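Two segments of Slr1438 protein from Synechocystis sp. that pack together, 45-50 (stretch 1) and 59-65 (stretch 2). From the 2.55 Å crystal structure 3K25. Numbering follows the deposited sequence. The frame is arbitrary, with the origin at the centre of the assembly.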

ATOM      1  N   ILE A  45      13.101  -0.520  -8.145  1.00 46.67           N
ATOM      2  CA  ILE A  45      12.565   0.617  -7.433  1.00 42.04           C
ATOM      3  C   ILE A  45      11.792   0.152  -6.197  1.00 36.01           C
ATOM      4  O   ILE A  45      11.666   0.899  -5.230  1.00 36.49           O
ATOM      5  CB  ILE A  45      11.718   1.490  -8.390  1.00 41.00           C
ATOM      6  CG1 ILE A  45      10.716   2.331  -7.621  1.00 37.33           C
ATOM      7  CG2 ILE A  45      11.034   0.637  -9.410  1.00 38.62           C
ATOM      8  CD1 ILE A  45      10.105   3.394  -8.508  1.00 40.76           C
ATOM      9  N   LEU A  46      11.310  -1.095  -6.214  1.00 36.28           N
ATOM     10  CA  LEU A  46      10.599  -1.671  -5.064  1.00 32.07           C
ATOM     11  C   LEU A  46      11.425  -2.775  -4.423  1.00 33.81           C
ATOM     12  O   LEU A  46      12.238  -3.415  -5.093  1.00 37.28           O
ATOM     13  CB  LEU A  46       9.264  -2.282  -5.483  1.00 25.97           C
ATOM     14  CG  LEU A  46       8.103  -1.334  -5.766  1.00 24.51           C
ATOM     15  CD1 LEU A  46       6.892  -2.118  -6.287  1.00 21.86           C
ATOM     16  CD2 LEU A  46       7.764  -0.598  -4.486  1.00 23.51           C
ATOM     17  N   TYR A  47      11.221  -2.995  -3.126  1.00 40.31           N
ATOM     18  CA  TYR A  47      11.922  -4.055  -2.402  1.00 42.07           C
ATOM     19  C   TYR A  47      10.967  -5.229  -2.325  1.00 39.91           C
ATOM     20  O   TYR A  47       9.762  -5.023  -2.192  1.00 36.33           O
ATOM     21  CB  TYR A  47      12.275  -3.605  -0.986  1.00 40.05           C
ATOM     22  CG  TYR A  47      12.544  -4.747  -0.013  1.00 40.79           C
ATOM     23  CD1 TYR A  47      11.492  -5.456   0.585  1.00 37.18           C
ATOM     24  CD2 TYR A  47      13.849  -5.095   0.334  1.00 46.02           C
ATOM     25  CE1 TYR A  47      11.740  -6.477   1.509  1.00 37.42           C
ATOM     26  CE2 TYR A  47      14.106  -6.111   1.250  1.00 47.38           C
ATOM     27  CZ  TYR A  47      13.054  -6.796   1.837  1.00 45.29           C
ATOM     28  OH  TYR A  47      13.328  -7.782   2.760  1.00 49.34           O
ATOM     29  N   PHE A  48      11.486  -6.452  -2.386  1.00 40.09           N
ATOM     30  CA  PHE A  48      10.604  -7.609  -2.326  1.00 39.36           C
ATOM     31  C   PHE A  48      11.284  -8.863  -1.809  1.00 42.82           C
ATOM     32  O   PHE A  48      12.256  -9.335  -2.387  1.00 43.93           O
ATOM     33  CB  PHE A  48      10.017  -7.890  -3.711  1.00 36.26           C
ATOM     34  CG  PHE A  48       8.806  -8.783  -3.684  1.00 31.99           C
ATOM     35  CD1 PHE A  48       7.643  -8.378  -3.027  1.00 28.65           C
ATOM     36  CD2 PHE A  48       8.823 -10.023  -4.314  1.00 31.60           C
ATOM     37  CE1 PHE A  48       6.509  -9.194  -2.997  1.00 25.57           C
ATOM     38  CE2 PHE A  48       7.696 -10.847  -4.289  1.00 28.34           C
ATOM     39  CZ  PHE A  48       6.533 -10.428  -3.626  1.00 26.43           C
ATOM     40  N   ASP A  49      10.755  -9.407  -0.724  1.00 38.82           N
ATOM     41  CA  ASP A  49      11.314 -10.612  -0.130  1.00 44.63           C
ATOM     42  C   ASP A  49      10.726 -11.849  -0.816  1.00 41.69           C
ATOM     43  O   ASP A  49       9.686 -12.368  -0.401  1.00 37.67           O
ATOM     44  CB  ASP A  49      10.994 -10.645   1.362  1.00 47.46           C
ATOM     45  CG  ASP A  49      11.715 -11.760   2.084  1.00 51.53           C
ATOM     46  OD1 ASP A  49      11.917 -12.823   1.454  1.00 51.82           O
ATOM     47  OD2 ASP A  49      12.061 -11.578   3.278  1.00 55.35           O
ATOM     48  N   ARG A  50      11.415 -12.322  -1.854  1.00 45.06           N
ATOM     49  CA  ARG A  50      10.988 -13.481  -2.641  1.00 43.21           C
ATOM     50  C   ARG A  50      10.856 -14.783  -1.866  1.00 44.09           C
ATOM     51  O   ARG A  50       9.854 -15.488  -1.992  1.00 41.16           O
ATOM     52  CB  ARG A  50      11.940 -13.691  -3.820  1.00 45.50           C
ATOM     53  CG  ARG A  50      11.927 -12.560  -4.836  1.00 45.66           C
ATOM     54  CD  ARG A  50      12.888 -12.826  -5.968  1.00 51.32           C
ATOM     55  NE  ARG A  50      12.872 -11.739  -6.937  1.00 55.22           N
ATOM     56  CZ  ARG A  50      13.741 -11.609  -7.934  1.00 61.04           C
ATOM     57  NH1 ARG A  50      14.704 -12.506  -8.092  1.00 66.20           N
ATOM     58  NH2 ARG A  50      13.646 -10.581  -8.773  1.00 60.28           N
ATOM     59  N   SER A  59       2.976 -13.004   5.887  1.00 41.54           N
ATOM     60  CA  SER A  59       2.570 -11.701   5.392  1.00 36.24           C
ATOM     61  C   SER A  59       3.599 -11.267   4.371  1.00 36.59           C
ATOM     62  O   SER A  59       4.785 -11.558   4.511  1.00 39.02           O
ATOM     63  CB  SER A  59       2.531 -10.683   6.525  1.00 34.66           C
ATOM     64  OG  SER A  59       3.839 -10.431   7.012  1.00 37.85           O
ATOM     65  N   VAL A  60       3.150 -10.572   3.340  1.00 32.46           N
ATOM     66  CA  VAL A  60       4.069 -10.126   2.315  1.00 32.46           C
ATOM     67  C   VAL A  60       4.919  -8.986   2.848  1.00 34.90           C
ATOM     68  O   VAL A  60       4.414  -8.092   3.525  1.00 38.23           O
ATOM     69  CB  VAL A  60       3.313  -9.685   1.033  1.00 29.51           C
ATOM     70  CG1 VAL A  60       2.070  -8.880   1.401  1.00 31.33           C
ATOM     71  CG2 VAL A  60       4.231  -8.860   0.155  1.00 33.22           C
ATOM     72  N   ARG A  61       6.216  -9.053   2.551  1.00 36.01           N
ATOM     73  CA  ARG A  61       7.197  -8.044   2.951  1.00 37.16           C
ATOM     74  C   ARG A  61       7.852  -7.521   1.694  1.00 37.39           C
ATOM     75  O   ARG A  61       8.817  -8.101   1.195  1.00 40.05           O
ATOM     76  CB  ARG A  61       8.282  -8.646   3.838  1.00 40.45           C
ATOM     77  CG  ARG A  61       7.869  -8.882   5.262  1.00 43.32           C
ATOM     78  CD  ARG A  61       8.127  -7.671   6.146  1.00 44.86           C
ATOM     79  NE  ARG A  61       7.620  -7.910   7.494  1.00 44.69           N
ATOM     80  CZ  ARG A  61       6.326  -7.953   7.806  1.00 43.27           C
ATOM     81  NH1 ARG A  61       5.407  -7.761   6.864  1.00 36.01           N
ATOM     82  NH2 ARG A  61       5.948  -8.223   9.053  1.00 43.87           N
ATOM     83  N   GLY A  62       7.321  -6.422   1.183  1.00 24.59           N
ATOM     84  CA  GLY A  62       7.867  -5.838  -0.020  1.00 24.04           C
ATOM     85  C   GLY A  62       6.710  -5.545  -0.940  1.00 20.46           C
ATOM     86  O   GLY A  62       5.570  -5.822  -0.588  1.00 18.09           O
ATOM     87  N   GLY A  63       6.986  -4.993  -2.112  1.00 29.09           N
ATOM     88  CA  GLY A  63       5.904  -4.689  -3.022  1.00 25.97           C
ATOM     89  C   GLY A  63       5.014  -3.576  -2.496  1.00 23.87           C
ATOM     90  O   GLY A  63       5.457  -2.716  -1.720  1.00 26.43           O
ATOM     91  N   ILE A  64       3.747  -3.598  -2.903  1.00 22.67           N
ATOM     92  CA  ILE A  64       2.811  -2.572  -2.488  1.00 21.33           C
ATOM     93  C   ILE A  64       1.511  -3.145  -1.920  1.00 16.96           C
ATOM     94  O   ILE A  64       0.483  -3.208  -2.602  1.00 17.90           O
ATOM     95  CB  ILE A  64       2.499  -1.638  -3.664  1.00 20.35           C
ATOM     96  CG1 ILE A  64       3.808  -1.188  -4.316  1.00 25.10           C
ATOM     97  CG2 ILE A  64       1.748  -0.410  -3.165  1.00 18.61           C
ATOM     98  CD1 ILE A  64       3.619  -0.384  -5.570  1.00 28.64           C
ATOM     99  N   PRO A  65       1.550  -3.598  -0.659  1.00 15.58           N
ATOM    100  CA  PRO A  65       0.344  -4.155  -0.038  1.00 16.84           C
ATOM    101  C   PRO A  65      -0.784  -3.116   0.109  1.00 14.33           C
ATOM    102  O   PRO A  65      -0.544  -1.913   0.284  1.00 15.46           O
ATOM    103  CB  PRO A  65       0.859  -4.666   1.307  1.00 16.81           C
ATOM    104  CG  PRO A  65       2.285  -5.095   0.970  1.00 16.26           C
ATOM    105  CD  PRO A  65       2.749  -3.913   0.143  1.00 18.25           C
TER

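What holds the two backbones together? They meet at a single beta bridge, where Phe 48 and Gly 62 bring their CA atoms within 4.0 Å of each other, although neither stretch forms a regular strand. Two hydrogen bonds frame that pair. The amide N of Gly 63 donates to the carbonyl O of Tyr 47 over 2.8 Å, and the amide N of Asp 49 donates to the carbonyl O of Arg 61 over 3.0 Å. One stretch supplies the donor in the first bond and the other in the second, so the polar backbone groups flanking Phe 48 and Gly 62 satisfy one another.

How does Arg 61, which has more surface covered by the other stretch than any other residue here, make its contact? Largely through its backbone and the base of its side chain. Its carbonyl O, besides accepting from Asp 49, lies 3.4 Å from CE1 of Tyr 47, at the edge of that ring. Its CB comes within 4.2 Å of CB of Asp 49, yet the rest of the side chain leads away from the contact. Arg 61 and Asp 49 are therefore joined through the main chain, and their opposite charges form no salt bridge with each other.

What does Leu 46, covered almost as much, pack against? Its CA-to-CB bond points toward stretch 2, and its CD1 meets CD1 of Ile 64 at 3.8 Å. This is a plain apolar contact between two buried side chains, which keeps their methyl groups out of water. The side chain of Ile 64 leaves its backbone sideways, but its end comes nearer to reach the leucine.

Why can the chains come so close at Gly 62? It has no side chain to keep them apart. A CB on Gly 62 would point toward stretch 1 and clash at 2.5 Å with both O of Tyr 47 and CA of Phe 48; its backbone angles alone also call for glycine. Gly 63, another of the most covered residues, has a positive phi that favours glycine in its own right. The Phe 48 ring lies along the glycine backbone: its CD1 is 3.6 Å from C of Gly 62 and 3.6 Å from N of Gly 63, both atoms at the ring edge. Farther out, CE1 of Phe 48 meets CG2 of Val 60 at 3.9 Å, adding a second apolar contact to that of Leu 46 with Ile 64.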